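Local coordinates for protein demethyldecarbamoylnovobiocin O-methyltransferase (Streptomyces caeruleus, PDB 2WK1) that methylates the 4-hydroxyl of the noviose sugar with S-adenosyl-L-methionine as donor, the penultimate step in making the antibiotic novobiocin, at residues Val236-Met247 with Thr270-Thr281. Residues are numbered along the deposited sequence; the frame is centred on the assembly and turned at random.
Sequences VGGYVIVDDYMM and TIDRDGVYWQRT. With EDO (1,2-ethanediol), chain F; SO4 (sulfate ion), chain D.
Strands 238-242 and 276-279 run antiparallel with axes 4.7 Å apart, Val240 and Trp278 forming a hydrogen-bonded pair in which Val240 N reaches Trp278 O at 2.9 Å. Beta-branched Val240 suits a strand and packs over one face of the indole, its CB 3.7 Å from the centroid of the Trp278 six-membered ring. Trp278 CG stands between backbone N and carbonyl carbon (chi1 79°), which swings the ring against Val240; Arg259 adds a cation-pi contact. On the other face, Gln279 CG sits over the Tyr239 ring, toward its rim, and the extended Gln279 chain carries NE2 to Gly237 O (3.0 Å, N-H...O 174°), while Tyr239 OH bonds Asp100. At Gly237 (phi 98°) a CB would press against Val236 O. In the Rossmann-like methyltransferase sheet, 238-242 is parallel to 210-215 and 276-279 is the antiparallel strand beside it. Past the C-terminal end of strand 238-242 come Asp243 and Asp244, predicted magnesium ligands; Asp243 makes salt bridges with Arg214 and Arg90. There Asp274 O accepts from Tyr245 N (3.1 Å) and Met246 N (3.0 Å). One water donates to Asp244 OD1 and Asp274 OD1 and accepts from Met247 N; Arg76 pairs with Asp274, Arg90 with Asp272. Asp272 OD1 accepts from Asp274 N, an Asx turn, and from Gly275 N, extending it to an Asx motif.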
loop_
_atom_site.group_PDB
_atom_site.type_symbol
_atom_site.label_atom_id
_atom_site.label_comp_id
_atom_site.label_asym_id
_atom_site.label_seq_id
_atom_site.Cartn_x
_atom_site.Cartn_y
_atom_site.Cartn_z
ATOM N N VAL A 236 24.391 19.079 13.964
ATOM C CA VAL A 236 24.886 18.136 14.954
ATOM C C VAL A 236 23.692 17.347 15.464
ATOM O O VAL A 236 22.645 17.920 15.847
ATOM C CB VAL A 236 25.596 18.874 16.095
ATOM C CG1 VAL A 236 25.942 17.912 17.238
ATOM C CG2 VAL A 236 26.834 19.557 15.552
ATOM N N GLY A 237 23.824 16.020 15.460
ATOM C CA GLY A 237 22.736 15.118 15.786
ATOM C C GLY A 237 22.035 14.565 14.561
ATOM O O GLY A 237 21.260 13.639 14.689
ATOM N N GLY A 238 22.310 15.159 13.400
ATOM C CA GLY A 238 21.704 14.715 12.149
ATOM C C GLY A 238 22.451 13.552 11.548
ATOM O O GLY A 238 23.479 13.112 12.061
ATOM N N TYR A 239 21.890 13.021 10.477
ATOM C CA TYR A 239 22.366 11.806 9.854
ATOM C C TYR A 239 22.687 11.975 8.396
ATOM O O TYR A 239 21.983 12.693 7.685
ATOM C CB TYR A 239 21.299 10.712 9.976
ATOM C CG TYR A 239 21.028 10.261 11.385
ATOM C CD1 TYR A 239 21.789 9.269 11.983
ATOM C CD2 TYR A 239 20.005 10.807 12.131
ATOM C CE1 TYR A 239 21.534 8.870 13.296
ATOM C CE2 TYR A 239 19.761 10.422 13.433
ATOM C CZ TYR A 239 20.504 9.429 14.004
ATOM O OH TYR A 239 20.280 8.997 15.313
ATOM N N VAL A 240 23.731 11.285 7.961
ATOM C CA VAL A 240 24.063 11.101 6.559
ATOM C C VAL A 240 23.934 9.642 6.231
ATOM O O VAL A 240 24.555 8.793 6.879
ATOM C CB VAL A 240 25.467 11.584 6.221
ATOM C CG1 VAL A 240 25.770 11.362 4.739
ATOM C CG2 VAL A 240 25.656 13.053 6.655
ATOM N N ILE A 241 23.093 9.336 5.257
ATOM C CA ILE A 241 22.841 7.966 4.819
ATOM C C ILE A 241 23.459 7.776 3.420
ATOM O O ILE A 241 23.198 8.582 2.536
ATOM C CB ILE A 241 21.335 7.647 4.773
ATOM C CG1 ILE A 241 20.662 7.813 6.149
ATOM C CG2 ILE A 241 21.098 6.280 4.152
ATOM C CD1 ILE A 241 19.159 7.912 6.094
ATOM N N VAL A 242 24.240 6.723 3.245
ATOM C CA VAL A 242 24.880 6.396 1.974
ATOM C C VAL A 242 24.238 5.107 1.485
ATOM O O VAL A 242 24.457 4.026 2.066
ATOM C CB VAL A 242 26.396 6.174 2.144
ATOM C CG1 VAL A 242 27.025 5.944 0.822
ATOM C CG2 VAL A 242 27.053 7.337 2.911
ATOM N N ASP A 243 23.473 5.187 0.410
ATOM C CA ASP A 243 22.700 4.055 -0.054
ATOM C C ASP A 243 23.549 2.876 -0.487
ATOM O O ASP A 243 23.214 1.727 -0.183
ATOM C CB ASP A 243 21.809 4.471 -1.227
ATOM C CG ASP A 243 20.991 3.311 -1.757
ATOM O OD1 ASP A 243 19.957 3.005 -1.102
ATOM O OD2 ASP A 243 21.404 2.692 -2.776
ATOM N N ASP A 244 24.601 3.175 -1.241
ATOM C CA ASP A 244 25.361 2.182 -2.029
ATOM C C ASP A 244 26.806 2.450 -1.676
ATOM O O ASP A 244 27.473 3.249 -2.323
ATOM C CB ASP A 244 25.108 2.418 -3.543
ATOM C CG ASP A 244 25.485 1.232 -4.450
ATOM O OD1 ASP A 244 25.925 0.180 -3.975
ATOM O OD2 ASP A 244 25.295 1.374 -5.684
ATOM N N TYR A 245 27.258 1.828 -0.608
ATOM C CA TYR A 245 28.630 2.009 -0.121
ATOM C C TYR A 245 29.434 0.731 -0.257
ATOM O O TYR A 245 30.514 0.714 -0.835
ATOM C CB TYR A 245 28.621 2.461 1.355
ATOM C CG TYR A 245 29.998 2.662 1.979
ATOM C CD1 TYR A 245 30.691 3.848 1.803
ATOM C CD2 TYR A 245 30.589 1.680 2.744
ATOM C CE1 TYR A 245 31.952 4.040 2.354
ATOM C CE2 TYR A 245 31.825 1.866 3.324
ATOM C CZ TYR A 245 32.516 3.037 3.111
ATOM O OH TYR A 245 33.753 3.194 3.681
ATOM N N MET A 246 28.962 -0.341 0.332
ATOM C CA MET A 246 29.812 -1.513 0.408
ATOM C C MET A 246 30.197 -2.095 -0.934
ATOM O O MET A 246 31.352 -2.537 -1.100
ATOM C CB MET A 246 28.835 -2.850 1.160
ATOM C CG MET A 246 28.518 -2.322 2.447
ATOM S SD MET A 246 27.950 -3.744 3.246
ATOM C CE MET A 246 27.078 -2.850 4.645
ATOM N N MET A 247 29.283 -2.072 -1.892
ATOM C CA MET A 247 29.500 -2.775 -3.166
ATOM C C MET A 247 29.665 -1.834 -4.334
ATOM O O MET A 247 29.610 -2.275 -5.491
ATOM C CB MET A 247 28.320 -3.707 -3.480
ATOM C CG MET A 247 27.865 -4.558 -2.354
ATOM S SD MET A 247 29.216 -5.406 -1.571
ATOM C CE MET A 247 29.952 -6.342 -2.909
ATOM N N THR A 270 26.574 0.022 9.474
ATOM C CA THR A 270 25.931 -0.659 8.370
ATOM C C THR A 270 24.421 -0.732 8.521
ATOM O O THR A 270 23.890 -0.707 9.639
ATOM C CB THR A 270 26.459 -2.082 8.157
ATOM O OG1 THR A 270 25.876 -2.956 9.140
ATOM C CG2 THR A 270 27.997 -2.164 8.172
ATOM N N ILE A 271 23.742 -0.838 7.375
ATOM C CA ILE A 271 22.287 -1.022 7.313
ATOM C C ILE A 271 21.884 -2.416 6.839
ATOM O O ILE A 271 21.088 -3.109 7.469
ATOM C CB ILE A 271 21.648 0.033 6.371
ATOM C CG1 ILE A 271 21.952 1.445 6.862
ATOM C CG2 ILE A 271 20.154 -0.216 6.279
ATOM C CD1 ILE A 271 21.759 2.563 5.867
ATOM N N ASP A 272 22.450 -2.809 5.723
ATOM C CA ASP A 272 22.107 -4.077 5.083
ATOM C C ASP A 272 23.347 -4.628 4.380
ATOM O O ASP A 272 24.447 -4.519 4.945
ATOM C CB ASP A 272 20.845 -3.946 4.203
ATOM C CG ASP A 272 20.945 -2.855 3.141
ATOM O OD1 ASP A 272 22.040 -2.308 2.896
ATOM O OD2 ASP A 272 19.898 -2.577 2.524
ATOM N N ARG A 273 23.217 -5.201 3.186
ATOM C CA ARG A 273 24.393 -5.670 2.456
ATOM C C ARG A 273 25.032 -4.550 1.642
ATOM O O ARG A 273 26.058 -4.798 0.975
ATOM C CB ARG A 273 24.013 -6.819 1.516
ATOM C CG ARG A 273 23.349 -7.968 2.253
ATOM C CD ARG A 273 23.070 -9.118 1.321
ATOM N NE ARG A 273 24.250 -9.861 0.879
ATOM C CZ ARG A 273 24.687 -10.999 1.415
ATOM N NH1 ARG A 273 24.131 -11.508 2.501
ATOM N NH2 ARG A 273 25.738 -11.601 0.885
ATOM N N ASP A 274 24.459 -3.335 1.668
ATOM C CA ASP A 274 24.889 -2.235 0.791
ATOM C C ASP A 274 25.112 -0.912 1.512
ATOM O O ASP A 274 26.176 -0.285 1.373
ATOM C CB ASP A 274 23.878 -2.010 -0.314
ATOM C CG ASP A 274 23.838 -3.166 -1.278
ATOM O OD1 ASP A 274 24.786 -3.310 -2.104
ATOM O OD2 ASP A 274 22.881 -3.963 -1.209
ATOM N N GLY A 275 24.123 -0.468 2.261
ATOM C CA GLY A 275 24.138 0.885 2.800
ATOM C C GLY A 275 24.832 1.018 4.134
ATOM O O GLY A 275 24.935 0.054 4.917
ATOM N N VAL A 276 25.269 2.241 4.406
ATOM C CA VAL A 276 25.809 2.640 5.707
ATOM C C VAL A 276 25.276 4.032 6.048
ATOM O O VAL A 276 24.738 4.733 5.184
ATOM C CB VAL A 276 27.369 2.662 5.731
ATOM C CG1 VAL A 276 27.957 1.266 5.330
ATOM C CG2 VAL A 276 27.920 3.720 4.786
ATOM N N TYR A 277 25.463 4.460 7.292
ATOM C CA TYR A 277 25.117 5.798 7.697
ATOM C C TYR A 277 25.995 6.258 8.830
ATOM O O TYR A 277 26.625 5.440 9.497
ATOM C CB TYR A 277 23.614 5.906 8.063
ATOM C CG TYR A 277 23.203 5.250 9.345
ATOM C CD1 TYR A 277 23.139 3.887 9.480
ATOM C CD2 TYR A 277 22.814 6.014 10.412
ATOM C CE1 TYR A 277 22.743 3.301 10.670
ATOM C CE2 TYR A 277 22.400 5.433 11.598
ATOM C CZ TYR A 277 22.395 4.066 11.722
ATOM O OH TYR A 277 21.978 3.495 12.914
ATOM N N TRP A 278 26.014 7.553 9.083
ATOM C CA TRP A 278 26.625 8.073 10.284
ATOM C C TRP A 278 25.811 9.198 10.858
ATOM O O TRP A 278 25.012 9.829 10.175
ATOM C CB TRP A 278 28.081 8.509 10.042
ATOM C CG TRP A 278 28.380 9.835 9.373
ATOM C CD1 TRP A 278 28.616 11.029 10.000
ATOM C CD2 TRP A 278 28.688 10.062 7.984
ATOM N NE1 TRP A 278 28.975 11.991 9.087
ATOM C CE2 TRP A 278 29.045 11.425 7.846
ATOM C CE3 TRP A 278 28.641 9.263 6.839
ATOM C CZ2 TRP A 278 29.392 11.980 6.623
ATOM C CZ3 TRP A 278 29.008 9.821 5.632
ATOM C CH2 TRP A 278 29.376 11.156 5.528
ATOM N N GLN A 279 26.069 9.476 12.131
ATOM C CA GLN A 279 25.481 10.586 12.842
ATOM C C GLN A 279 26.558 11.604 13.085
ATOM O O GLN A 279 27.632 11.266 13.555
ATOM C CB GLN A 279 24.881 10.168 14.179
ATOM C CG GLN A 279 24.171 11.290 14.877
ATOM C CD GLN A 279 23.501 10.853 16.150
ATOM O OE1 GLN A 279 24.026 10.007 16.884
ATOM N NE2 GLN A 279 22.343 11.442 16.442
ATOM N N ARG A 280 26.281 12.853 12.761
ATOM C CA ARG A 280 27.233 13.903 13.032
ATOM C C ARG A 280 27.233 14.288 14.508
ATOM O O ARG A 280 26.194 14.611 15.080
ATOM C CB ARG A 280 26.768 15.367 12.153
ATOM C CG ARG A 280 27.893 16.345 12.489
ATOM C CD ARG A 280 27.527 17.641 11.927
ATOM N NE ARG A 280 28.451 18.705 12.493
ATOM C CZ ARG A 280 28.125 20.015 12.533
ATOM N NH1 ARG A 280 27.114 20.678 12.173
ATOM N NH2 ARG A 280 29.244 20.818 13.159
ATOM N N THR A 281 28.405 14.268 15.138
ATOM C CA THR A 281 28.471 14.648 16.542
ATOM C C THR A 281 29.296 15.901 16.766
ATOM O O THR A 281 29.297 16.428 17.891
ATOM C CB THR A 281 29.038 13.510 17.384
ATOM O OG1 THR A 281 30.375 13.246 16.961
ATOM C CG2 THR A 281 28.161 12.249 17.276
HETATM C C1 EDO F . 25.722 8.118 -2.525
HETATM O O1 EDO F . 25.398 9.045 -3.627
HETATM C C2 EDO F . 26.128 6.690 -2.940
HETATM O O2 EDO F . 25.017 5.782 -2.747
HETATM S S SO4 D . 26.874 -9.395 -1.819
HETATM O O1 SO4 D . 28.292 -9.553 -1.493
HETATM O O2 SO4 D . 26.348 -8.439 -0.859
HETATM O O3 SO4 D . 26.232 -10.713 -1.671
HETATM O O4 SO4 D . 26.705 -8.910 -3.188
HETATM O O HOH W 1 26.677 -1.273 -1.928
#